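Imine reductase (PDB 4D3D) catalyses the NADPH-dependent, S-selective reduction of the cyclic imine 2-methylpyrroline to the corresponding amine. Local coordinates at the interface of chains A and B. Residues are numbered along the deposited sequence; one frame, centred on the assembly and turned at random. Chains: chain A/B, Imine reductase.

Contact 1: the interface of chains A and B. Residues chain A 200, 203-204, 207, 262, 276, 279; chain B 188-189, 191-192, 196.
A:Ser200 and B:Thr196 meet beta-carbon to beta-carbon where the two copies of helix 182-210 pass each other, their CB atoms 3.6 Å apart. The hydroxyl of A:Ser200 is rotated between its own backbone N and carbonyl carbon (chi1 82°), which leaves the CB to make the closer approach. From helix 274-288, CG2 of A:Val279 lies near OG1 and CG2 of B:Thr196. Farther along, A:Ile207 and B:Ile189 slide past each other in opposite directions, CG2 to CG2 at 3.7 Å, while A:Ala204 packs its CB near the B:Ile189 carbonyl. A:Val262, from helix 252-268, packs both methyls against the partner helix, CG2 by the B:Gln188 carbonyl and B:Met191 CB, CG1 3.7 Å from CB of B:Asp192. This packing surrounds the polar pair B:Asp192 and A:His203. B:Asp192 extends anti to its backbone N (chi1 -170°) and accepts a nearly straight hydrogen bond from the imidazole of A:His203, ND1 to OD2 at 2.7 Å. OD2 uses its syn lone pair and lies in the imidazole plane, which fixes how the two flat groups are turned, 80° apart. One turn along the same helix, the B:Thr196 hydroxyl OG1 donates to the backbone O of B:Asp192 at 2.7 Å.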
loop_
_atom_site.group_PDB
_atom_site.type_symbol
_atom_site.label_atom_id
_atom_site.label_comp_id
_atom_site.label_asym_id
_atom_site.label_seq_id
_atom_site.Cartn_x
_atom_site.Cartn_y
_atom_site.Cartn_z
ATOM N N SER A 200 0.971 3.630 -4.765
ATOM C CA SER A 200 -0.453 3.380 -5.007
ATOM C C SER A 200 -1.380 4.421 -4.483
ATOM O O SER A 200 -2.385 4.774 -5.144
ATOM C CB SER A 200 -0.895 1.985 -4.518
ATOM O OG SER A 200 -1.176 1.960 -3.108
ATOM N N HIS A 203 -1.046 7.325 -6.929
ATOM C CA HIS A 203 -1.817 6.953 -8.151
ATOM C C HIS A 203 -3.350 7.127 -7.928
ATOM O O HIS A 203 -4.059 7.769 -8.749
ATOM C CB HIS A 203 -1.482 5.494 -8.491
ATOM C CG HIS A 203 -2.101 5.080 -9.742
ATOM N ND1 HIS A 203 -3.357 4.489 -9.806
ATOM C CD2 HIS A 203 -1.627 5.149 -10.996
ATOM C CE1 HIS A 203 -3.636 4.279 -11.083
ATOM N NE2 HIS A 203 -2.609 4.668 -11.816
ATOM N N ALA A 204 -3.861 6.616 -6.827
ATOM C CA ALA A 204 -5.245 6.778 -6.427
ATOM C C ALA A 204 -5.614 8.269 -6.316
ATOM O O ALA A 204 -6.714 8.687 -6.721
ATOM C CB ALA A 204 -5.532 6.046 -5.121
ATOM N N ILE A 207 -6.150 9.944 -9.661
ATOM C CA ILE A 207 -7.515 9.610 -10.157
ATOM C C ILE A 207 -8.528 10.571 -9.439
ATOM O O ILE A 207 -9.411 11.179 -10.057
ATOM C CB ILE A 207 -7.898 8.122 -9.950
ATOM C CG1 ILE A 207 -6.941 7.200 -10.721
ATOM C CG2 ILE A 207 -9.336 7.898 -10.352
ATOM C CD1 ILE A 207 -7.149 5.725 -10.382
ATOM N N VAL A 262 -10.599 -1.084 -11.540
ATOM C CA VAL A 262 -9.567 -0.072 -11.182
ATOM C C VAL A 262 -8.845 0.371 -12.415
ATOM O O VAL A 262 -8.637 1.557 -12.633
ATOM C CB VAL A 262 -8.579 -0.604 -10.117
ATOM C CG1 VAL A 262 -7.419 0.404 -9.935
ATOM C CG2 VAL A 262 -9.243 -0.851 -8.795
ATOM N N PRO A 276 -1.349 -0.003 -12.111
ATOM C CA PRO A 276 -2.420 -1.005 -12.037
ATOM C C PRO A 276 -2.344 -2.073 -13.135
ATOM O O PRO A 276 -2.842 -3.197 -12.925
ATOM C CB PRO A 276 -3.708 -0.152 -12.102
ATOM C CG PRO A 276 -3.299 1.097 -12.796
ATOM C CD PRO A 276 -1.871 1.358 -12.304
ATOM N N VAL A 279 -0.312 -4.835 -11.748
ATOM C CA VAL A 279 -1.138 -5.566 -10.800
ATOM C C VAL A 279 -2.050 -6.537 -11.625
ATOM O O VAL A 279 -2.112 -7.755 -11.331
ATOM C CB VAL A 279 -1.982 -4.630 -9.944
ATOM C CG1 VAL A 279 -2.989 -5.356 -9.098
ATOM C CG2 VAL A 279 -1.046 -3.744 -9.035
ATOM N N GLN B 188 -13.447 2.719 -6.006
ATOM C CA GLN B 188 -12.394 2.248 -6.883
ATOM C C GLN B 188 -11.009 2.744 -6.457
ATOM O O GLN B 188 -10.038 1.975 -6.560
ATOM C CB GLN B 188 -12.620 2.664 -8.334
ATOM C CG GLN B 188 -13.873 2.093 -8.994
ATOM C CD GLN B 188 -13.998 0.582 -8.941
ATOM O OE1 GLN B 188 -13.030 -0.116 -8.714
ATOM N NE2 GLN B 188 -15.253 0.059 -9.157
ATOM N N ILE B 189 -10.923 3.985 -6.007
ATOM C CA ILE B 189 -9.553 4.507 -5.594
ATOM C C ILE B 189 -9.100 3.784 -4.277
ATOM O O ILE B 189 -7.900 3.547 -4.104
ATOM C CB ILE B 189 -9.507 6.045 -5.483
ATOM C CG1 ILE B 189 -10.374 6.581 -4.382
ATOM C CG2 ILE B 189 -9.795 6.645 -6.860
ATOM C CD1 ILE B 189 -10.290 8.127 -4.292
ATOM N N MET B 191 -9.802 0.605 -3.710
ATOM C CA MET B 191 -9.353 -0.663 -4.222
ATOM C C MET B 191 -8.016 -0.621 -4.933
ATOM O O MET B 191 -7.288 -1.618 -4.892
ATOM C CB MET B 191 -10.436 -1.383 -5.118
ATOM C CG MET B 191 -11.707 -1.723 -4.367
ATOM S SD MET B 191 -11.509 -2.574 -2.791
ATOM C CE MET B 191 -10.844 -4.078 -3.381
ATOM N N ASP B 192 -7.682 0.491 -5.588
ATOM C CA ASP B 192 -6.376 0.707 -6.198
ATOM C C ASP B 192 -5.284 0.505 -5.060
ATOM O O ASP B 192 -4.301 -0.250 -5.255
ATOM C CB ASP B 192 -6.383 2.140 -6.799
ATOM C CG ASP B 192 -5.198 2.461 -7.682
ATOM O OD1 ASP B 192 -4.446 1.557 -8.077
ATOM O OD2 ASP B 192 -5.108 3.709 -7.948
ATOM N N THR B 196 -2.859 -3.101 -4.724
ATOM C CA THR B 196 -1.473 -2.829 -4.997
ATOM C C THR B 196 -0.668 -3.048 -3.715
ATOM O O THR B 196 0.390 -3.681 -3.742
ATOM C CB THR B 196 -1.281 -1.421 -5.548
ATOM O OG1 THR B 196 -2.157 -1.157 -6.682
ATOM C CG2 THR B 196 0.129 -1.240 -6.089
#

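Contact 2: the interface of chains A and B. Residues chain A 270-272, 274; chain B 285, 302-303, 306.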
loop_
_atom_site.group_PDB
_atom_site.type_symbol
_atom_site.label_atom_id
_atom_site.label_comp_id
_atom_site.label_asym_id
_atom_site.label_seq_id
_atom_site.Cartn_x
_atom_site.Cartn_y
_atom_site.Cartn_z
ATOM N N GLY A 270 -7.743 9.585 -17.409
ATOM C CA GLY A 270 -6.523 9.960 -18.087
ATOM C C GLY A 270 -5.226 9.797 -17.288
ATOM O O GLY A 270 -4.233 10.463 -17.564
ATOM N N ILE A 271 -5.222 8.880 -16.354
ATOM C CA ILE A 271 -4.060 8.653 -15.452
ATOM C C ILE A 271 -3.173 7.535 -15.988
ATOM O O ILE A 271 -3.657 6.598 -16.658
ATOM C CB ILE A 271 -4.599 8.457 -14.022
ATOM C CG1 ILE A 271 -5.339 9.700 -13.479
ATOM C CG2 ILE A 271 -3.514 7.964 -13.006
ATOM C CD1 ILE A 271 -4.615 11.016 -13.670
ATOM N N ASP A 272 -1.866 7.619 -15.752
ATOM C CA ASP A 272 -0.916 6.586 -16.157
ATOM C C ASP A 272 -1.332 5.196 -15.694
ATOM O O ASP A 272 -1.629 4.951 -14.527
ATOM C CB ASP A 272 0.471 6.886 -15.602
ATOM C CG ASP A 272 1.567 6.035 -16.230
ATOM O OD1 ASP A 272 1.892 6.279 -17.438
ATOM O OD2 ASP A 272 2.138 5.197 -15.499
ATOM N N ALA A 274 0.534 2.272 -15.908
ATOM C CA ALA A 274 1.571 1.280 -15.668
ATOM C C ALA A 274 1.441 0.534 -14.388
ATOM O O ALA A 274 1.534 -0.719 -14.393
ATOM C CB ALA A 274 2.939 1.860 -15.722
ATOM N N ARG B 285 11.167 7.944 -14.419
ATOM C CA ARG B 285 10.488 8.955 -15.188
ATOM C C ARG B 285 10.427 10.275 -14.501
ATOM O O ARG B 285 10.574 11.312 -15.109
ATOM C CB ARG B 285 9.057 8.437 -15.590
ATOM C CG ARG B 285 9.114 7.330 -16.602
ATOM C CD ARG B 285 7.906 6.372 -16.506
ATOM N NE ARG B 285 6.726 6.983 -16.893
ATOM C CZ ARG B 285 5.478 6.478 -16.693
ATOM N NH1 ARG B 285 5.170 5.335 -15.938
ATOM N NH2 ARG B 285 4.555 7.216 -17.176
ATOM N N ILE B 302 3.913 12.435 -12.825
ATOM C CA ILE B 302 4.043 11.385 -13.754
ATOM C C ILE B 302 2.684 10.658 -13.936
ATOM O O ILE B 302 2.312 10.333 -15.071
ATOM C CB ILE B 302 5.142 10.381 -13.327
ATOM C CG1 ILE B 302 6.513 11.073 -13.331
ATOM C CG2 ILE B 302 5.131 9.138 -14.202
ATOM C CD1 ILE B 302 6.907 11.623 -14.681
ATOM N N PHE B 303 1.978 10.389 -12.832
ATOM C CA PHE B 303 0.701 9.704 -12.913
ATOM C C PHE B 303 -0.318 10.582 -13.690
ATOM O O PHE B 303 -1.148 10.047 -14.436
ATOM C CB PHE B 303 0.204 9.349 -11.549
ATOM C CG PHE B 303 0.995 8.277 -10.846
ATOM C CD1 PHE B 303 1.465 7.167 -11.526
ATOM C CD2 PHE B 303 1.290 8.347 -9.491
ATOM C CE1 PHE B 303 2.162 6.179 -10.891
ATOM C CE2 PHE B 303 2.021 7.340 -8.843
ATOM C CZ PHE B 303 2.418 6.234 -9.528
ATOM N N SER B 306 0.935 11.252 -18.755
ATOM C CA SER B 306 0.496 9.942 -19.227
ATOM C C SER B 306 -0.928 9.631 -18.672
ATOM O O SER B 306 -1.777 8.964 -19.306
ATOM C CB SER B 306 1.543 8.893 -18.812
ATOM O OG SER B 306 1.529 7.699 -19.612
#
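A:Asp272 is in an extended loop conformation (psi 128°), its backbone N donating to the carbonyl O of B:Phe303 at 2.9 Å and joining the loop before helix 274-288 to the end of helix 300-304 of the partner. In this imine reductase, whose C-terminal domain is of the reductive aminase-like family, the same aspartate also meets a guanidinium across the dimer. A:Asp272 turns its carboxylate anti to the backbone N (chi1 -167°), toward B:Arg285, and the two side chains meet tip to tip. The arginine grips end-on: NH2 forms a salt bridge and hydrogen bond to OD1 at 2.8 Å, and NH1 donates to OD2 at 3.1 Å. Both oxygens lie close to the guanidinium plane, yet the nitrogens approach from above the carboxylate plane. The two planes are 55° apart, a twisted rather than coplanar fork. From the arginine's own chain, CG2 of B:Ile302 lies over one guanidinium face, toward the rim and 3.5 Å above the plane. The paired charges would be expected to stabilise each other. CG2 of A:Ile271 lies beside the B:Phe303 carbonyl O. The hydroxyl of B:Ser306 is modelled as a second donor to OD1, on its anti lone pair, but this last modelled residue is poorly ordered and the bond is doubtful.

Contact 3: the interface of chains A and B. Residues chain A 204, 207-208, 211, 213, 218; chain B 185-186, 189.
B:Ile189 reaches tip to tip toward A:Phe218 and sets its CD1 methyl over one face of the phenyl ring, 3.7 Å from the centroid, in a CH-pi contact. The methyl is displaced toward the rim, with CE1 of A:Phe218 3.4 Å from CD1 of B:Ile189. The branch is directed there by its first torsion, which places CG1 between the backbone N and the carbonyl carbon (chi1 66°). The same methyl also touches CB of A:Ala208, so it is wedged between helix and ring. One turn earlier, B:Leu185 slides past A:Asn211 in the opposite direction. Its CD2 lies 3.7 Å from CB of A:Asn211, while CD1 lies alongside the carboxamide and also packs on CG2 of A:Ile207 at 3.8 Å. The amide is held from its own chain: ND2 of A:Asn211 donates a straight bond to the backbone O of A:Ile207 at 3.0 Å, arriving above the carbonyl plane. A:Ile213 is the third element, its CD1 against the phenol end of B:Tyr186, 3.6 Å from CZ. The patch is apolar in its cross-chain contacts. It lies where the start of helix 182-210 of chain B packs against the end of the same helix in chain A, the loop that follows it and the start of helix 215-242.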
loop_
_atom_site.group_PDB
_atom_site.type_symbol
_atom_site.label_atom_id
_atom_site.label_comp_id
_atom_site.label_asym_id
_atom_site.label_seq_id
_atom_site.Cartn_x
_atom_site.Cartn_y
_atom_site.Cartn_z
ATOM N N ALA A 204 -3.861 6.616 -6.827
ATOM C CA ALA A 204 -5.245 6.778 -6.427
ATOM C C ALA A 204 -5.614 8.269 -6.316
ATOM O O ALA A 204 -6.714 8.687 -6.721
ATOM C CB ALA A 204 -5.532 6.046 -5.121
ATOM N N ILE A 207 -6.150 9.944 -9.661
ATOM C CA ILE A 207 -7.515 9.610 -10.157
ATOM C C ILE A 207 -8.528 10.571 -9.439
ATOM O O ILE A 207 -9.411 11.179 -10.057
ATOM C CB ILE A 207 -7.898 8.122 -9.950
ATOM C CG1 ILE A 207 -6.941 7.200 -10.721
ATOM C CG2 ILE A 207 -9.336 7.898 -10.352
ATOM C CD1 ILE A 207 -7.149 5.725 -10.382
ATOM N N ALA A 208 -8.447 10.652 -8.117
ATOM C CA ALA A 208 -9.370 11.501 -7.334
ATOM C C ALA A 208 -9.350 12.941 -7.820
ATOM O O ALA A 208 -10.355 13.571 -8.106
ATOM C CB ALA A 208 -8.955 11.378 -5.864
ATOM N N ASN A 211 -11.057 13.763 -11.088
ATOM C CA ASN A 211 -12.537 13.699 -10.909
ATOM C C ASN A 211 -13.066 14.828 -10.023
ATOM O O ASN A 211 -14.275 14.870 -9.672
ATOM C CB ASN A 211 -12.965 12.344 -10.303
ATOM C CG ASN A 211 -13.019 11.243 -11.349
ATOM O OD1 ASN A 211 -14.084 11.008 -11.956
ATOM N ND2 ASN A 211 -11.889 10.561 -11.597
ATOM N N ILE A 213 -11.838 15.869 -6.762
ATOM C CA ILE A 213 -11.737 15.822 -5.289
ATOM C C ILE A 213 -10.239 15.974 -4.861
ATOM O O ILE A 213 -9.275 15.605 -5.587
ATOM C CB ILE A 213 -12.409 14.685 -4.571
ATOM C CG1 ILE A 213 -11.573 13.468 -4.716
ATOM C CG2 ILE A 213 -13.987 14.520 -4.855
ATOM C CD1 ILE A 213 -11.924 12.528 -3.618
ATOM N N PHE A 218 -9.869 13.001 0.324
ATOM C CA PHE A 218 -9.501 11.572 0.250
ATOM C C PHE A 218 -8.908 11.047 1.534
ATOM O O PHE A 218 -9.022 9.817 1.851
ATOM C CB PHE A 218 -8.573 11.377 -0.964
ATOM C CG PHE A 218 -8.150 9.927 -1.288
ATOM C CD1 PHE A 218 -9.019 8.838 -1.085
ATOM C CD2 PHE A 218 -6.913 9.649 -1.877
ATOM C CE1 PHE A 218 -8.635 7.528 -1.404
ATOM C CE2 PHE A 218 -6.547 8.347 -2.238
ATOM C CZ PHE A 218 -7.415 7.301 -1.966
ATOM N N LEU B 185 -16.207 6.447 -7.473
ATOM C CA LEU B 185 -14.870 7.038 -7.380
ATOM C C LEU B 185 -14.219 6.608 -6.077
ATOM O O LEU B 185 -13.119 6.018 -6.100
ATOM C CB LEU B 185 -14.873 8.519 -7.482
ATOM C CG LEU B 185 -13.427 9.147 -7.336
ATOM C CD1 LEU B 185 -12.483 8.867 -8.504
ATOM C CD2 LEU B 185 -13.665 10.600 -7.070
ATOM N N TYR B 186 -14.875 6.850 -4.978
ATOM C CA TYR B 186 -14.303 6.532 -3.646
ATOM C C TYR B 186 -14.035 5.012 -3.471
ATOM O O TYR B 186 -12.996 4.574 -2.997
ATOM C CB TYR B 186 -15.157 7.025 -2.525
ATOM C CG TYR B 186 -15.060 8.548 -2.264
ATOM C CD1 TYR B 186 -15.846 9.461 -2.938
ATOM C CD2 TYR B 186 -14.092 9.063 -1.376
ATOM C CE1 TYR B 186 -15.737 10.837 -2.719
ATOM C CE2 TYR B 186 -13.972 10.440 -1.169
ATOM C CZ TYR B 186 -14.781 11.313 -1.811
ATOM O OH TYR B 186 -14.674 12.681 -1.545
ATOM N N ILE B 189 -10.923 3.985 -6.007
ATOM C CA ILE B 189 -9.553 4.507 -5.594
ATOM C C ILE B 189 -9.100 3.784 -4.277
ATOM O O ILE B 189 -7.900 3.547 -4.104
ATOM C CB ILE B 189 -9.507 6.045 -5.483
ATOM C CG1 ILE B 189 -10.374 6.581 -4.382
ATOM C CG2 ILE B 189 -9.795 6.645 -6.860
ATOM C CD1 ILE B 189 -10.290 8.127 -4.292
#

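Contact 4: the interface of chains A and B. Residues chain A 279, 282-283, 296-297, 299, 303; chain B 195, 198-199, 202.
B:Trp195 stands between two phenylalanines of chain A and plays a different part toward each. A:Phe283 points the tip of its ring at one face of the indole's six-membered ring, toward its rim, with CZ 3.6 Å from CE3, and the planes are turned 83° apart in an edge-to-face pair. Toward A:Phe296 the roles reverse: the indole presents its CZ3 corner over the centre of the phenyl face, 3.9 Å from CG, with the planes 86° apart. The A:Phe296 ring is swung to a position between its backbone N and carbonyl carbon (chi1 84°), where its face receives that corner. One turn along the chain B helix, B:Leu199 pushes both methyls into chain A. CD1 meets A:Val282 tip to tip, 3.9 Å from CG1, and also touches CG1 of A:Val279; CD2 lies 3.9 Å from CD1 of A:Leu299. That leucine in turn sets its own CD1 over the centre of the A:Phe283 ring, 3.6 Å above the plane, and so backs the ring whose tip meets the tryptophan. Farther out, A:Phe303 turns its edge to B:Leu202, whose CB lies in the ring plane, 3.9 Å from CE2. These contacts form an aromatic and aliphatic seam that packs helix 182-210 of one subunit against helix 274-288 and the C-terminal segment of the other, and would be expected to help hold the dimer together.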
loop_
_atom_site.group_PDB
_atom_site.type_symbol
_atom_site.label_atom_id
_atom_site.label_comp_id
_atom_site.label_asym_id
_atom_site.label_seq_id
_atom_site.Cartn_x
_atom_site.Cartn_y
_atom_site.Cartn_z
ATOM N N VAL A 279 -0.312 -4.835 -11.748
ATOM C CA VAL A 279 -1.138 -5.566 -10.800
ATOM C C VAL A 279 -2.050 -6.537 -11.625
ATOM O O VAL A 279 -2.112 -7.755 -11.331
ATOM C CB VAL A 279 -1.982 -4.630 -9.944
ATOM C CG1 VAL A 279 -2.989 -5.356 -9.098
ATOM C CG2 VAL A 279 -1.046 -3.744 -9.035
ATOM N N VAL A 282 -0.188 -9.583 -13.014
ATOM C CA VAL A 282 0.026 -10.609 -12.016
ATOM C C VAL A 282 -1.241 -11.478 -11.825
ATOM O O VAL A 282 -1.133 -12.719 -11.798
ATOM C CB VAL A 282 0.509 -10.016 -10.670
ATOM C CG1 VAL A 282 0.603 -11.060 -9.616
ATOM C CG2 VAL A 282 1.862 -9.259 -10.850
ATOM N N PHE A 283 -2.400 -10.851 -11.655
ATOM C CA PHE A 283 -3.636 -11.567 -11.533
ATOM C C PHE A 283 -3.854 -12.489 -12.715
ATOM O O PHE A 283 -4.296 -13.667 -12.532
ATOM C CB PHE A 283 -4.851 -10.614 -11.363
ATOM C CG PHE A 283 -5.133 -10.203 -9.931
ATOM C CD1 PHE A 283 -4.293 -9.222 -9.323
ATOM C CD2 PHE A 283 -6.155 -10.730 -9.196
ATOM C CE1 PHE A 283 -4.492 -8.883 -8.031
ATOM C CE2 PHE A 283 -6.384 -10.381 -7.894
ATOM C CZ PHE A 283 -5.513 -9.433 -7.307
ATOM N N PHE A 296 -6.748 -15.151 -3.655
ATOM C CA PHE A 296 -5.745 -14.300 -4.351
ATOM C C PHE A 296 -4.380 -14.403 -3.678
ATOM O O PHE A 296 -3.372 -14.059 -4.308
ATOM C CB PHE A 296 -6.180 -12.817 -4.368
ATOM C CG PHE A 296 -5.837 -12.047 -3.112
ATOM C CD1 PHE A 296 -6.665 -12.023 -2.013
ATOM C CD2 PHE A 296 -4.692 -11.237 -3.092
ATOM C CE1 PHE A 296 -6.364 -11.290 -0.884
ATOM C CE2 PHE A 296 -4.384 -10.465 -1.976
ATOM C CZ PHE A 296 -5.206 -10.509 -0.861
ATOM N N THR A 297 -4.293 -14.976 -2.486
ATOM C CA THR A 297 -2.961 -15.238 -1.913
ATOM C C THR A 297 -2.139 -16.212 -2.742
ATOM O O THR A 297 -0.890 -16.250 -2.624
ATOM C CB THR A 297 -2.982 -15.735 -0.430
ATOM O OG1 THR A 297 -3.698 -17.015 -0.344
ATOM C CG2 THR A 297 -3.551 -14.775 0.447
ATOM N N LEU A 299 -1.354 -15.811 -5.655
ATOM C CA LEU A 299 -0.439 -15.021 -6.449
ATOM C C LEU A 299 1.004 -14.983 -5.901
ATOM O O LEU A 299 1.942 -14.736 -6.669
ATOM C CB LEU A 299 -0.946 -13.616 -6.673
ATOM C CG LEU A 299 -2.316 -13.533 -7.415
ATOM C CD1 LEU A 299 -2.784 -12.137 -7.470
ATOM C CD2 LEU A 299 -2.182 -14.114 -8.765
ATOM N N PHE A 303 4.933 -14.820 -7.817
ATOM C CA PHE A 303 6.120 -14.083 -7.370
ATOM C C PHE A 303 7.322 -15.023 -7.084
ATOM O O PHE A 303 8.454 -14.684 -7.371
ATOM C CB PHE A 303 5.802 -13.239 -6.120
ATOM C CG PHE A 303 4.871 -12.054 -6.361
ATOM C CD1 PHE A 303 4.912 -11.317 -7.533
ATOM C CD2 PHE A 303 3.917 -11.707 -5.411
ATOM C CE1 PHE A 303 4.060 -10.218 -7.685
ATOM C CE2 PHE A 303 3.095 -10.610 -5.572
ATOM C CZ PHE A 303 3.158 -9.873 -6.726
ATOM N N TRP B 195 -5.417 -3.492 -3.535
ATOM C CA TRP B 195 -4.775 -4.549 -4.301
ATOM C C TRP B 195 -3.257 -4.336 -4.531
ATOM O O TRP B 195 -2.477 -5.297 -4.462
ATOM C CB TRP B 195 -5.439 -4.740 -5.674
ATOM C CG TRP B 195 -6.876 -5.209 -5.633
ATOM C CD1 TRP B 195 -7.963 -4.564 -6.134
ATOM C CD2 TRP B 195 -7.347 -6.450 -5.113
ATOM N NE1 TRP B 195 -9.083 -5.351 -5.992
ATOM C CE2 TRP B 195 -8.751 -6.471 -5.299
ATOM C CE3 TRP B 195 -6.737 -7.524 -4.479
ATOM C CZ2 TRP B 195 -9.550 -7.545 -4.879
ATOM C CZ3 TRP B 195 -7.556 -8.639 -4.066
ATOM C CH2 TRP B 195 -8.922 -8.613 -4.295
ATOM N N MET B 198 -1.589 -4.852 -1.028
ATOM C CA MET B 198 -1.567 -6.269 -0.636
ATOM C C MET B 198 -0.682 -7.134 -1.522
ATOM O O MET B 198 0.041 -8.060 -1.033
ATOM C CB MET B 198 -2.984 -6.818 -0.580
ATOM C CG MET B 198 -3.743 -6.332 0.613
ATOM S SD MET B 198 -3.070 -6.605 2.267
ATOM C CE MET B 198 -3.044 -8.399 2.309
ATOM N N LEU B 199 -0.589 -6.850 -2.825
ATOM C CA LEU B 199 0.360 -7.553 -3.625
ATOM C C LEU B 199 1.811 -7.248 -3.177
ATOM O O LEU B 199 2.699 -8.094 -3.299
ATOM C CB LEU B 199 0.300 -7.266 -5.148
ATOM C CG LEU B 199 -0.845 -7.968 -5.880
ATOM C CD1 LEU B 199 -0.630 -8.072 -7.363
ATOM C CD2 LEU B 199 -1.360 -9.187 -5.268
ATOM N N LEU B 202 2.602 -9.572 -0.439
ATOM C CA LEU B 202 2.949 -10.945 -0.961
ATOM C C LEU B 202 4.304 -11.036 -1.591
ATOM O O LEU B 202 5.052 -12.045 -1.463
ATOM C CB LEU B 202 1.885 -11.432 -1.937
ATOM C CG LEU B 202 0.488 -11.619 -1.301
ATOM C CD1 LEU B 202 -0.527 -11.934 -2.382
ATOM C CD2 LEU B 202 0.365 -12.678 -0.255
#

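Contact 1 lies between contacts 3 and 4: its C-alpha centre is about 9 Å from that of contact 3 and 13 Å from that of contact 4. It shares A:Ala204, A:Ile207 and B:Ile189 with contact 3, and A:Val279 with contact 4. Contacts 3 and 4 are about 22 Å apart, yet both draw on helix 182-210 of chain B, which runs through contact 1. Contact 2, centred about 12 Å from contact 1, uses other residues but involves helix 274-288 in both chains. Symmetry repeats each contact, giving a two-fold interface built from helices of both chains, consistent with the dimer typical of imine reductases.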